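Local coordinates for protein phosphoribosylamine--glycine ligase (Thermotoga maritima, PDB 1VKZ) that catalyses the ATP-dependent joining of glycine to 5-phosphoribosylamine, giving glycinamide ribonucleotide in de novo purine biosynthesis, at residues Trp32-Lys36 and Gln37-Val41; Pro45-Ala48 and Gly49-Arg52; Pro58-Gly61 and Glu62-Lys66; Val126-Thr129 and Pro130-Arg134. All blocks are in the same frame, centred on the assembly; numbering follows the deposited sequence.

Contact 1: residues Trp32-Lys36 and Gln37-Val41; sequences WAFAK and QGYEV
Gln-37 closes the last turn of the helix by folding its side chain back over carbonyls it has just passed. Its CB stands 3.6 Å from Phe-34 O, and its CG comes within 3.1 Å of Ala-33 O, the same oxygen that accepts a hydrogen bond from Gln-37 N. A bend at chi2 (-50°) then turns the amide back along the helix, CD staying near Ala-33 O, OE1 near Lys-36 C, and NE2 ending 4.1 Å from Lys-36 CB. On another side of the turn the edge of the Phe-34 ring points toward the face of the Tyr-39 ring, offset, with planes at 72° and CD1 of Phe-34 3.7 Å from CD2 of Tyr-39. Phe-34 O lies at the edge of the tyrosine ring, near its plane. Val-41, already on the strand, presses CG2 against Phe-34 CB at 3.6 Å, and Val-18 of strand 17-22 touches Phe-34, Tyr-39 and Val-41. Gly-38, at positive phi, lets the chain reverse, with Tyr-39 N bonded to Phe-34 O (3.0 Å) and Gly-38 N to Ala-35 O (3.0 Å). These two bonds define a Schellman motif, leading from helix 25-36 into strand 40-43 of a Rossmann-like beta-alpha-beta unit.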
ATOM      1  N   TRP A  32      12.873   9.018  -5.108  1.00 47.08           N
ATOM      2  CA  TRP A  32      13.980   9.590  -4.343  1.00 46.68           C
ATOM      3  C   TRP A  32      15.173   8.624  -4.410  1.00 47.86           C
ATOM      4  O   TRP A  32      16.264   9.026  -4.748  1.00 45.87           O
ATOM      5  CB  TRP A  32      13.518   9.881  -2.911  1.00 46.56           C
ATOM      6  CG  TRP A  32      14.620  10.187  -1.956  1.00 42.32           C
ATOM      7  CD1 TRP A  32      15.234  11.381  -1.761  1.00 41.26           C
ATOM      8  CD2 TRP A  32      15.229   9.266  -1.037  1.00 42.62           C
ATOM      9  NE1 TRP A  32      16.197  11.266  -0.782  1.00 38.67           N
ATOM     10  CE2 TRP A  32      16.222   9.977  -0.326  1.00 39.74           C
ATOM     11  CE3 TRP A  32      15.022   7.911  -0.730  1.00 43.60           C
ATOM     12  CZ2 TRP A  32      17.007   9.384   0.666  1.00 42.91           C
ATOM     13  CZ3 TRP A  32      15.831   7.316   0.250  1.00 45.36           C
ATOM     14  CH2 TRP A  32      16.794   8.059   0.938  1.00 41.93           C
ATOM     15  N   ALA A  33      14.911   7.341  -4.151  1.00 48.58           N
ATOM     16  CA  ALA A  33      15.910   6.275  -4.232  1.00 47.09           C
ATOM     17  C   ALA A  33      16.598   6.158  -5.596  1.00 47.23           C
ATOM     18  O   ALA A  33      17.828   6.036  -5.699  1.00 48.10           O
ATOM     19  CB  ALA A  33      15.272   4.966  -3.913  1.00 49.07           C
ATOM     20  N   PHE A  34      15.812   6.185  -6.652  1.00 45.60           N
ATOM     21  CA  PHE A  34      16.376   6.109  -7.991  1.00 43.91           C
ATOM     22  C   PHE A  34      17.276   7.294  -8.310  1.00 44.78           C
ATOM     23  O   PHE A  34      18.340   7.143  -8.903  1.00 46.77           O
ATOM     24  CB  PHE A  34      15.262   5.985  -9.041  1.00 43.44           C
ATOM     25  CG  PHE A  34      14.807   4.599  -9.224  1.00 41.83           C
ATOM     26  CD1 PHE A  34      15.561   3.718  -9.964  1.00 41.96           C
ATOM     27  CD2 PHE A  34      13.710   4.125  -8.555  1.00 48.36           C
ATOM     28  CE1 PHE A  34      15.185   2.415 -10.101  1.00 43.36           C
ATOM     29  CE2 PHE A  34      13.327   2.801  -8.698  1.00 47.55           C
ATOM     30  CZ  PHE A  34      14.065   1.953  -9.491  1.00 33.21           C
ATOM     31  N   ALA A  35      16.831   8.479  -7.924  1.00 44.59           N
ATOM     32  CA  ALA A  35      17.551   9.694  -8.209  1.00 43.46           C
ATOM     33  C   ALA A  35      18.837   9.696  -7.406  1.00 44.81           C
ATOM     34  O   ALA A  35      19.864  10.233  -7.865  1.00 45.42           O
ATOM     35  CB  ALA A  35      16.678  10.914  -7.868  1.00 43.01           C
ATOM     36  N   LYS A  36      18.760   9.092  -6.216  1.00 48.00           N
ATOM     37  CA  LYS A  36      19.891   8.932  -5.296  1.00 49.62           C
ATOM     38  C   LYS A  36      20.974   8.034  -5.949  1.00 50.25           C
ATOM     39  O   LYS A  36      22.177   8.268  -5.772  1.00 52.25           O
ATOM     40  CB  LYS A  36      19.389   8.353  -3.953  1.00 49.94           C
ATOM     41  CG  LYS A  36      20.265   8.591  -2.738  1.00 51.83           C
ATOM     42  CD  LYS A  36      19.441   8.663  -1.453  1.00 53.78           C
ATOM     43  CE  LYS A  36      20.278   8.388  -0.175  1.00 57.10           C
ATOM     44  NZ  LYS A  36      21.156   9.525   0.298  1.00 61.76           N
ATOM     45  N   GLN A  37      20.531   7.052  -6.743  1.00 50.30           N
ATOM     46  CA  GLN A  37      21.442   6.160  -7.483  1.00 50.10           C
ATOM     47  C   GLN A  37      21.803   6.717  -8.846  1.00 49.63           C
ATOM     48  O   GLN A  37      22.418   6.025  -9.643  1.00 53.34           O
ATOM     49  CB  GLN A  37      20.817   4.773  -7.690  1.00 51.64           C
ATOM     50  CG  GLN A  37      20.123   4.173  -6.455  1.00 54.48           C
ATOM     51  CD  GLN A  37      20.989   4.217  -5.202  1.00 61.76           C
ATOM     52  OE1 GLN A  37      22.231   4.143  -5.298  1.00 58.68           O
ATOM     53  NE2 GLN A  37      20.346   4.331  -4.023  1.00 52.74           N
ATOM     54  N   GLY A  38      21.398   7.945  -9.148  1.00 48.58           N
ATOM     55  CA  GLY A  38      21.833   8.591 -10.386  1.00 47.43           C
ATOM     56  C   GLY A  38      20.941   8.468 -11.605  1.00 47.47           C
ATOM     57  O   GLY A  38      21.314   8.926 -12.689  1.00 47.52           O
ATOM     58  N   TYR A  39      19.756   7.879 -11.444  1.00 48.10           N
ATOM     59  CA  TYR A  39      18.806   7.757 -12.557  1.00 47.22           C
ATOM     60  C   TYR A  39      18.004   9.047 -12.784  1.00 47.78           C
ATOM     61  O   TYR A  39      17.813   9.844 -11.855  1.00 51.17           O
ATOM     62  CB  TYR A  39      17.856   6.591 -12.328  1.00 47.26           C
ATOM     63  CG  TYR A  39      18.543   5.260 -12.356  1.00 46.57           C
ATOM     64  CD1 TYR A  39      18.764   4.594 -13.556  1.00 51.91           C
ATOM     65  CD2 TYR A  39      18.969   4.665 -11.193  1.00 45.51           C
ATOM     66  CE1 TYR A  39      19.414   3.368 -13.585  1.00 53.77           C
ATOM     67  CE2 TYR A  39      19.604   3.439 -11.208  1.00 46.91           C
ATOM     68  CZ  TYR A  39      19.832   2.797 -12.400  1.00 49.53           C
ATOM     69  OH  TYR A  39      20.494   1.589 -12.401  1.00 51.75           O
ATOM     70  N   GLU A  40      17.555   9.241 -14.026  1.00 47.11           N
ATOM     71  CA  GLU A  40      16.760  10.405 -14.408  1.00 47.83           C
ATOM     72  C   GLU A  40      15.316  10.029 -14.147  1.00 47.27           C
ATOM     73  O   GLU A  40      14.822   9.052 -14.704  1.00 47.30           O
ATOM     74  CB  GLU A  40      16.976  10.719 -15.892  1.00 50.17           C
ATOM     75  CG  GLU A  40      16.880  12.193 -16.287  1.00 52.76           C
ATOM     76  CD  GLU A  40      16.762  12.387 -17.800  1.00 50.93           C
ATOM     77  OE1 GLU A  40      15.785  11.868 -18.380  1.00 55.83           O
ATOM     78  OE2 GLU A  40      17.627  13.067 -18.412  1.00 56.46           O
ATOM     79  N   VAL A  41      14.635  10.788 -13.290  1.00 44.97           N
ATOM     80  CA  VAL A  41      13.362  10.355 -12.775  1.00 42.55           C
ATOM     81  C   VAL A  41      12.266  11.311 -13.212  1.00 41.40           C
ATOM     82  O   VAL A  41      12.369  12.518 -13.062  1.00 41.89           O
ATOM     83  CB  VAL A  41      13.447  10.113 -11.228  1.00 44.67           C
ATOM     84  CG1 VAL A  41      12.077   9.984 -10.571  1.00 41.51           C
ATOM     85  CG2 VAL A  41      14.284   8.859 -10.938  1.00 43.45           C
TER

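Contact 2: residues Pro45-Ala48 and Gly49-Arg52; sequences PGNA and GTKR
Asn-47 holds the amides of Gly-49 and Thr-50 with its side-chain and main-chain oxygens, and hydrogen bonding dominates this tight turn. The side-chain oxygen OD1 takes the amide of Gly-49 at 2.9 Å, in the carbonyl plane, which makes an Asx turn; Thr-50 N adds a weak second bond to the same oxygen. The main-chain oxygen of Asn-47 accepts from Thr-50 N at 3.0 Å, with the donor above the carbonyl plane, and so closes a type I beta turn through Ala-48 and Gly-49. With chi1 at 54° the amide of Asn-47 sits in the crowded position between its own N and carbonyl carbon, which brings OD1 back over the turn. Thr-50 OG1 approaches Asn-47 O to 2.7 Å; its single proton has two candidate acceptors, Asn-47 O and Asn-56 OD1, and which it uses is not settled. ND2 of Asn-47 points away from the turn, to Ser-23 O, with a weak bond to Phe-358 O.

Van der Waals contact completes the turn. The methyl CG2 of Thr-50 lies 3.4 Å from Asn-47 OD1 and 3.7 Å from its ND2, the two side chains crossing at about a right angle. Gly-46 brings its CA to 3.4 Å from Thr-50 OG1, where a side chain would collide. A leucine in place of Asn-47 would probably leave Gly-49 N without its side-chain acceptor and Ser-23 O without this donor.

The turn lies in the connection between strands 40-43 and 55-56, with Asn-47, Ala-48, Lys-51 and Arg-52 touching strand 356-364.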
ATOM      1  N   PRO A  45       1.572  12.500 -12.007  1.00 37.66           N
ATOM      2  CA  PRO A  45       2.050  13.886 -12.114  1.00 39.28           C
ATOM      3  C   PRO A  45       2.967  14.383 -11.000  1.00 38.97           C
ATOM      4  O   PRO A  45       3.310  15.543 -10.983  1.00 39.55           O
ATOM      5  CB  PRO A  45       0.745  14.676 -12.087  1.00 38.58           C
ATOM      6  CG  PRO A  45      -0.113  13.886 -11.175  1.00 36.27           C
ATOM      7  CD  PRO A  45       0.294  12.445 -11.295  1.00 38.43           C
ATOM      8  N   GLY A  46       3.377  13.526 -10.085  1.00 42.23           N
ATOM      9  CA  GLY A  46       4.089  13.994  -8.918  1.00 42.42           C
ATOM     10  C   GLY A  46       3.334  15.040  -8.093  1.00 43.59           C
ATOM     11  O   GLY A  46       2.091  15.101  -8.076  1.00 41.59           O
ATOM     12  N   ASN A  47       4.123  15.847  -7.383  1.00 45.11           N
ATOM     13  CA  ASN A  47       3.649  16.953  -6.573  1.00 42.82           C
ATOM     14  C   ASN A  47       4.801  17.937  -6.369  1.00 43.05           C
ATOM     15  O   ASN A  47       5.882  17.742  -6.879  1.00 45.30           O
ATOM     16  CB  ASN A  47       3.160  16.403  -5.250  1.00 45.44           C
ATOM     17  CG  ASN A  47       4.194  15.566  -4.568  1.00 44.45           C
ATOM     18  OD1 ASN A  47       5.293  16.053  -4.265  1.00 44.79           O
ATOM     19  ND2 ASN A  47       3.875  14.280  -4.353  1.00 39.95           N
ATOM     20  N   ALA A  48       4.594  18.991  -5.603  1.00 45.46           N
ATOM     21  CA  ALA A  48       5.601  20.050  -5.496  1.00 45.74           C
ATOM     22  C   ALA A  48       6.912  19.616  -4.805  1.00 45.18           C
ATOM     23  O   ALA A  48       7.938  20.277  -4.929  1.00 44.93           O
ATOM     24  CB  ALA A  48       4.976  21.310  -4.781  1.00 47.49           C
ATOM     25  N   GLY A  49       6.855  18.521  -4.057  1.00 46.12           N
ATOM     26  CA  GLY A  49       8.018  17.974  -3.401  1.00 44.96           C
ATOM     27  C   GLY A  49       8.845  17.137  -4.331  1.00 45.52           C
ATOM     28  O   GLY A  49      10.054  17.007  -4.126  1.00 47.37           O
ATOM     29  N   THR A  50       8.217  16.556  -5.361  1.00 47.17           N
ATOM     30  CA  THR A  50       8.917  15.590  -6.220  1.00 44.85           C
ATOM     31  C   THR A  50       9.822  16.276  -7.217  1.00 45.87           C
ATOM     32  O   THR A  50      10.672  15.645  -7.844  1.00 45.15           O
ATOM     33  CB  THR A  50       7.927  14.628  -6.908  1.00 42.88           C
ATOM     34  OG1 THR A  50       6.892  15.341  -7.560  1.00 42.37           O
ATOM     35  CG2 THR A  50       7.181  13.825  -5.912  1.00 43.75           C
ATOM     36  N   LYS A  51       9.645  17.589  -7.342  1.00 48.58           N
ATOM     37  CA  LYS A  51      10.573  18.444  -8.088  1.00 48.62           C
ATOM     38  C   LYS A  51      12.014  18.385  -7.555  1.00 48.02           C
ATOM     39  O   LYS A  51      12.942  18.677  -8.293  1.00 48.72           O
ATOM     40  CB  LYS A  51      10.059  19.896  -8.115  1.00 47.63           C
ATOM     41  CG  LYS A  51       8.803  20.086  -8.976  1.00 49.23           C
ATOM     42  CD  LYS A  51       8.526  21.563  -9.289  1.00 52.94           C
ATOM     43  CE  LYS A  51       7.183  21.793 -10.023  1.00 54.99           C
ATOM     44  NZ  LYS A  51       7.050  21.022 -11.301  1.00 56.39           N
ATOM     45  N   ARG A  52      12.210  17.993  -6.295  1.00 48.80           N
ATOM     46  CA  ARG A  52      13.564  17.888  -5.710  1.00 49.19           C
ATOM     47  C   ARG A  52      14.398  16.812  -6.343  1.00 48.68           C
ATOM     48  O   ARG A  52      15.607  16.900  -6.377  1.00 54.89           O
ATOM     49  CB  ARG A  52      13.503  17.528  -4.239  1.00 48.31           C
ATOM     50  CG  ARG A  52      12.792  18.497  -3.357  1.00 51.56           C
ATOM     51  CD  ARG A  52      12.636  17.978  -1.960  1.00 52.24           C
ATOM     52  NE  ARG A  52      12.333  19.085  -1.072  1.00 59.83           N
ATOM     53  CZ  ARG A  52      12.644  19.136   0.215  1.00 55.37           C
ATOM     54  NH1 ARG A  52      13.283  18.132   0.809  1.00 45.93           N
ATOM     55  NH2 ARG A  52      12.308  20.212   0.911  1.00 56.28           N
TER

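Contact 3: residues Pro58-Gly61 and Glu62-Lys66; sequences PYEG and EKTLK
Tyr-59 and Leu-65 meet across the N-terminal cap of helix 62-66, where Gly-61 occupies the N-cap position. This is the tight part. CD1 of Leu-65 lies at the edge of the tyrosine ring, near its plane, 3.9 Å from CE1 and only 3.2 Å from OH. Obliquely to the ring, Thr-64 brings its methyl CG2 to 3.6 Å from Tyr-59 CD1. The phenol gets there because its CG is anti to the backbone N (chi1 -179°), and Leu-21 of strand 17-22 and Val-83 touch both Tyr-59 and Leu-65. Thr-64 also turns OG1 back to accept from Glu-60 N at 2.6 Å, fixing the loop just ahead of the helix. Gly-61 O receives Leu-65 N at 3.2 Å in the carbonyl plane, and a weaker bond from Thr-64 N. A CB on Gly-61, whose phi is 65°, would clash with Glu-62 N.

The solvent side is looser. Glu-60, Glu-62 and Lys-63 are exposed, and the amide of Lys-63 makes a weak, long bond to Glu-60 O. The opposite charges of Glu-60 and Lys-63 may attract, but no salt bridge forms, for NZ of Lys-63 stays 5.3 Å from OE2 of Glu-60.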
ATOM      1  N   PRO A  58       2.382  15.950 -16.448  1.00 43.67           N
ATOM      2  CA  PRO A  58       1.009  15.481 -16.362  1.00 45.93           C
ATOM      3  C   PRO A  58       0.842  14.065 -16.903  1.00 47.01           C
ATOM      4  O   PRO A  58       1.435  13.713 -17.923  1.00 48.73           O
ATOM      5  CB  PRO A  58       0.230  16.490 -17.227  1.00 47.37           C
ATOM      6  CG  PRO A  58       1.246  17.123 -18.119  1.00 46.70           C
ATOM      7  CD  PRO A  58       2.519  17.129 -17.329  1.00 45.43           C
ATOM      8  N   TYR A  59       0.049  13.258 -16.209  1.00 48.78           N
ATOM      9  CA  TYR A  59      -0.289  11.926 -16.695  1.00 50.23           C
ATOM     10  C   TYR A  59      -1.555  12.032 -17.557  1.00 51.52           C
ATOM     11  O   TYR A  59      -2.536  12.679 -17.181  1.00 52.71           O
ATOM     12  CB  TYR A  59      -0.492  10.960 -15.525  1.00 50.81           C
ATOM     13  CG  TYR A  59      -0.826   9.557 -15.973  1.00 50.14           C
ATOM     14  CD1 TYR A  59       0.130   8.764 -16.587  1.00 46.36           C
ATOM     15  CD2 TYR A  59      -2.108   9.038 -15.795  1.00 53.69           C
ATOM     16  CE1 TYR A  59      -0.163   7.482 -17.011  1.00 52.37           C
ATOM     17  CE2 TYR A  59      -2.433   7.752 -16.227  1.00 58.92           C
ATOM     18  CZ  TYR A  59      -1.452   6.974 -16.837  1.00 57.50           C
ATOM     19  OH  TYR A  59      -1.760   5.698 -17.264  1.00 55.20           O
ATOM     20  N   GLU A  60      -1.536  11.399 -18.720  1.00 52.80           N
ATOM     21  CA  GLU A  60      -2.666  11.481 -19.640  1.00 53.98           C
ATOM     22  C   GLU A  60      -2.933  10.112 -20.283  1.00 53.09           C
ATOM     23  O   GLU A  60      -3.168  10.004 -21.499  1.00 52.92           O
ATOM     24  CB  GLU A  60      -2.403  12.582 -20.685  1.00 54.88           C
ATOM     25  CG  GLU A  60      -2.417  14.002 -20.106  1.00 58.39           C
ATOM     26  CD  GLU A  60      -1.930  15.056 -21.089  1.00 56.96           C
ATOM     27  OE1 GLU A  60      -0.706  15.112 -21.326  1.00 60.35           O
ATOM     28  OE2 GLU A  60      -2.766  15.829 -21.620  1.00 63.58           O
ATOM     29  N   GLY A  61      -2.890   9.070 -19.445  1.00 52.13           N
ATOM     30  CA  GLY A  61      -3.207   7.705 -19.876  1.00 51.67           C
ATOM     31  C   GLY A  61      -2.238   7.136 -20.901  1.00 51.20           C
ATOM     32  O   GLY A  61      -1.026   7.357 -20.821  1.00 50.93           O
ATOM     33  N   GLU A  62      -2.788   6.401 -21.860  1.00 51.07           N
ATOM     34  CA  GLU A  62      -2.014   5.801 -22.948  1.00 53.96           C
ATOM     35  C   GLU A  62      -1.136   6.793 -23.740  1.00 54.48           C
ATOM     36  O   GLU A  62      -0.136   6.383 -24.332  1.00 55.59           O
ATOM     37  CB  GLU A  62      -2.942   5.068 -23.934  1.00 53.53           C
ATOM     38  CG  GLU A  62      -3.149   3.584 -23.660  1.00 54.19           C
ATOM     39  CD  GLU A  62      -3.582   2.822 -24.914  1.00 57.13           C
ATOM     40  OE1 GLU A  62      -4.286   3.419 -25.765  1.00 59.25           O
ATOM     41  OE2 GLU A  62      -3.214   1.632 -25.067  1.00 60.59           O
ATOM     42  N   LYS A  63      -1.518   8.069 -23.784  1.00 54.53           N
ATOM     43  CA  LYS A  63      -0.716   9.083 -24.482  1.00 54.64           C
ATOM     44  C   LYS A  63       0.612   9.296 -23.741  1.00 53.30           C
ATOM     45  O   LYS A  63       1.673   9.436 -24.356  1.00 54.29           O
ATOM     46  CB  LYS A  63      -1.493  10.404 -24.602  1.00 55.27           C
ATOM     47  CG  LYS A  63      -0.919  11.397 -25.623  1.00 55.85           C
ATOM     48  CD  LYS A  63      -1.139  12.852 -25.184  1.00 57.11           C
ATOM     49  CE  LYS A  63      -2.551  13.363 -25.478  1.00 59.50           C
ATOM     50  NZ  LYS A  63      -2.604  14.240 -26.690  1.00 59.30           N
ATOM     51  N   THR A  64       0.538   9.311 -22.415  1.00 50.76           N
ATOM     52  CA  THR A  64       1.717   9.411 -21.572  1.00 50.36           C
ATOM     53  C   THR A  64       2.647   8.223 -21.756  1.00 50.46           C
ATOM     54  O   THR A  64       3.861   8.397 -21.887  1.00 51.05           O
ATOM     55  CB  THR A  64       1.293   9.488 -20.108  1.00 51.03           C
ATOM     56  OG1 THR A  64       0.681  10.761 -19.852  1.00 51.32           O
ATOM     57  CG2 THR A  64       2.513   9.410 -19.155  1.00 48.73           C
ATOM     58  N   LEU A  65       2.060   7.029 -21.775  1.00 48.14           N
ATOM     59  CA  LEU A  65       2.808   5.783 -21.766  1.00 47.10           C
ATOM     60  C   LEU A  65       3.299   5.324 -23.145  1.00 47.39           C
ATOM     61  O   LEU A  65       4.361   4.696 -23.245  1.00 46.21           O
ATOM     62  CB  LEU A  65       1.968   4.695 -21.105  1.00 46.68           C
ATOM     63  CG  LEU A  65       1.708   4.959 -19.622  1.00 48.98           C
ATOM     64  CD1 LEU A  65       0.429   4.309 -19.140  1.00 55.36           C
ATOM     65  CD2 LEU A  65       2.863   4.493 -18.797  1.00 53.72           C
ATOM     66  N   LYS A  66       2.538   5.619 -24.198  1.00 48.18           N
ATOM     67  CA  LYS A  66       2.954   5.280 -25.565  1.00 50.75           C
ATOM     68  C   LYS A  66       4.235   6.023 -25.944  1.00 50.93           C
ATOM     69  O   LYS A  66       5.022   5.545 -26.768  1.00 51.39           O
ATOM     70  CB  LYS A  66       1.861   5.631 -26.605  1.00 52.13           C
ATOM     71  CG  LYS A  66       0.796   4.555 -26.826  1.00 55.40           C
ATOM     72  CD  LYS A  66      -0.215   4.995 -27.881  1.00 54.78           C
ATOM     73  CE  LYS A  66       0.304   4.780 -29.311  1.00 63.23           C
ATOM     74  NZ  LYS A  66       0.427   3.328 -29.689  1.00 61.59           N
TER

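Contact 4: residues Val126-Thr129 and Pro130-Arg134; sequences VAET and PEELR
Leu-133 N donates to Thr-129 O at 3.0 Å in the carbonyl plane, so the helix opens directly after the short link from strand 124-127, with Thr-129 as its N-cap. The side chain of Thr-129 caps the first turn: its OG1, turned by a chi1 of 81° to lie between its own N and carbonyl carbon, accepts from Glu-132 N at 3.3 Å in a nearly straight bond. Glu-132 reaches back the other way. Its extended chain brings OE1 to Glu-128 N at a short 2.5 Å, the donor standing above the carboxylate plane by 37°. Glu-128 OE1 and Glu-132 OE2, like charges 5.0 Å apart, may repel weakly. Replacing Glu-132 with an alanine would probably leave the Glu-128 amide without this acceptor and the link before the helix freer to move. On the buried side, Ala-127 CB packs on Leu-133 CB at 4.0 Å, both touching Ile-188. Pro-130 touches Ile-175 of the predicted ATP-binding region. The whole is a threonine N-cap, with the Glu-132 carboxylate holding the amide just before the cap, at a strand-to-helix junction of the ATP-grasp domain.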
ATOM      1  N   VAL A 126     -19.636 -16.201  -0.869  1.00 44.89           N
ATOM      2  CA  VAL A 126     -19.897 -15.050  -1.728  1.00 44.46           C
ATOM      3  C   VAL A 126     -21.381 -14.708  -1.754  1.00 45.61           C
ATOM      4  O   VAL A 126     -22.222 -15.539  -2.106  1.00 45.09           O
ATOM      5  CB  VAL A 126     -19.435 -15.305  -3.175  1.00 44.49           C
ATOM      6  CG1 VAL A 126     -19.719 -14.074  -4.062  1.00 41.53           C
ATOM      7  CG2 VAL A 126     -17.937 -15.675  -3.197  1.00 45.93           C
ATOM      8  N   ALA A 127     -21.701 -13.475  -1.382  1.00 47.09           N
ATOM      9  CA  ALA A 127     -23.073 -12.977  -1.486  1.00 47.24           C
ATOM     10  C   ALA A 127     -23.154 -11.929  -2.599  1.00 47.34           C
ATOM     11  O   ALA A 127     -22.535 -10.852  -2.508  1.00 45.34           O
ATOM     12  CB  ALA A 127     -23.545 -12.400  -0.145  1.00 48.79           C
ATOM     13  N   GLU A 128     -23.898 -12.284  -3.645  1.00 47.97           N
ATOM     14  CA  GLU A 128     -24.105 -11.449  -4.807  1.00 50.41           C
ATOM     15  C   GLU A 128     -25.340 -10.559  -4.663  1.00 49.63           C
ATOM     16  O   GLU A 128     -25.445  -9.550  -5.357  1.00 48.67           O
ATOM     17  CB  GLU A 128     -24.205 -12.318  -6.076  1.00 52.18           C
ATOM     18  CG  GLU A 128     -22.908 -12.327  -6.880  1.00 57.52           C
ATOM     19  CD  GLU A 128     -22.704 -13.559  -7.754  1.00 59.88           C
ATOM     20  OE1 GLU A 128     -23.654 -13.953  -8.492  1.00 68.90           O
ATOM     21  OE2 GLU A 128     -21.566 -14.115  -7.715  1.00 72.90           O
ATOM     22  N   THR A 129     -26.268 -10.942  -3.779  1.00 50.25           N
ATOM     23  CA  THR A 129     -27.431 -10.113  -3.427  1.00 49.61           C
ATOM     24  C   THR A 129     -27.596 -10.060  -1.900  1.00 49.61           C
ATOM     25  O   THR A 129     -27.058 -10.916  -1.187  1.00 48.61           O
ATOM     26  CB  THR A 129     -28.746 -10.635  -4.059  1.00 49.49           C
ATOM     27  OG1 THR A 129     -29.283 -11.711  -3.273  1.00 50.14           O
ATOM     28  CG2 THR A 129     -28.519 -11.229  -5.444  1.00 48.33           C
ATOM     29  N   PRO A 130     -28.318  -9.047  -1.405  1.00 50.30           N
ATOM     30  CA  PRO A 130     -28.701  -8.961   0.004  1.00 50.63           C
ATOM     31  C   PRO A 130     -29.430 -10.188   0.547  1.00 51.37           C
ATOM     32  O   PRO A 130     -29.275 -10.532   1.722  1.00 51.44           O
ATOM     33  CB  PRO A 130     -29.642  -7.759   0.029  1.00 50.82           C
ATOM     34  CG  PRO A 130     -29.136  -6.905  -1.045  1.00 51.80           C
ATOM     35  CD  PRO A 130     -28.756  -7.850  -2.148  1.00 51.53           C
ATOM     36  N   GLU A 131     -30.243 -10.816  -0.296  1.00 52.04           N
ATOM     37  CA  GLU A 131     -30.894 -12.082   0.047  1.00 51.80           C
ATOM     38  C   GLU A 131     -29.848 -13.153   0.413  1.00 50.64           C
ATOM     39  O   GLU A 131     -29.971 -13.834   1.437  1.00 49.48           O
ATOM     40  CB  GLU A 131     -31.750 -12.553  -1.134  1.00 51.32           C
ATOM     41  CG  GLU A 131     -32.630 -13.761  -0.844  1.00 54.18           C
ATOM     42  CD  GLU A 131     -32.909 -14.589  -2.089  1.00 53.64           C
ATOM     43  OE1 GLU A 131     -31.928 -14.941  -2.793  1.00 56.64           O
ATOM     44  OE2 GLU A 131     -34.101 -14.898  -2.348  1.00 48.14           O
ATOM     45  N   GLU A 132     -28.827 -13.290  -0.426  1.00 49.14           N
ATOM     46  CA  GLU A 132     -27.771 -14.266  -0.195  1.00 50.01           C
ATOM     47  C   GLU A 132     -26.999 -13.909   1.080  1.00 49.33           C
ATOM     48  O   GLU A 132     -26.603 -14.799   1.842  1.00 50.51           O
ATOM     49  CB  GLU A 132     -26.824 -14.325  -1.399  1.00 49.68           C
ATOM     50  CG  GLU A 132     -27.469 -14.832  -2.678  1.00 50.81           C
ATOM     51  CD  GLU A 132     -26.550 -14.749  -3.886  1.00 53.78           C
ATOM     52  OE1 GLU A 132     -25.368 -14.364  -3.729  1.00 58.33           O
ATOM     53  OE2 GLU A 132     -27.011 -15.067  -5.005  1.00 61.45           O
ATOM     54  N   LEU A 133     -26.794 -12.607   1.302  1.00 46.61           N
ATOM     55  CA  LEU A 133     -26.143 -12.113   2.507  1.00 44.84           C
ATOM     56  C   LEU A 133     -26.887 -12.566   3.771  1.00 46.19           C
ATOM     57  O   LEU A 133     -26.253 -12.953   4.748  1.00 46.29           O
ATOM     58  CB  LEU A 133     -26.051 -10.589   2.458  1.00 43.90           C
ATOM     59  CG  LEU A 133     -25.332  -9.885   3.618  1.00 44.19           C
ATOM     60  CD1 LEU A 133     -23.984 -10.500   3.908  1.00 43.71           C
ATOM     61  CD2 LEU A 133     -25.161  -8.419   3.289  1.00 44.44           C
ATOM     62  N   ARG A 134     -28.223 -12.526   3.741  1.00 46.90           N
ATOM     63  CA  ARG A 134     -29.053 -12.999   4.867  1.00 48.29           C
ATOM     64  C   ARG A 134     -28.898 -14.502   5.114  1.00 49.04           C
ATOM     65  O   ARG A 134     -28.751 -14.939   6.257  1.00 49.06           O
ATOM     66  CB  ARG A 134     -30.542 -12.708   4.631  1.00 47.99           C
ATOM     67  CG  ARG A 134     -30.965 -11.248   4.750  1.00 50.99           C
ATOM     68  CD  ARG A 134     -32.458 -11.003   4.398  1.00 49.93           C
ATOM     69  NE  ARG A 134     -32.685 -10.869   2.948  1.00 51.15           N
ATOM     70  CZ  ARG A 134     -33.839 -11.135   2.313  1.00 51.61           C
ATOM     71  NH1 ARG A 134     -34.920 -11.560   2.972  1.00 51.21           N
ATOM     72  NH2 ARG A 134     -33.915 -10.976   0.994  1.00 48.73           N
TER

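Overall arrangement
Contacts 1, 2 and 3 follow one another through the N-terminal Rossmann-like domain, whereas contact 4 belongs to the ATP-grasp domain, its centre about 49 Å from that of contact 1. Contacts 1 and 2 flank strand 40-43, one entering it and the other leaving it; contact 3 comes after the neighbouring strand 55-56. Contact 3 lies at the surface; the others are partly buried. Chemistry follows place: the helix C-terminus is closed by main-chain bonds and packed by aromatic rings, a strand-to-strand loop is held by both the side-chain and the main-chain oxygen of one asparagine, and the two helix N-termini take amides on side-chain oxygens, a hydroxyl in contact 3, a hydroxyl and a carboxylate in contact 4.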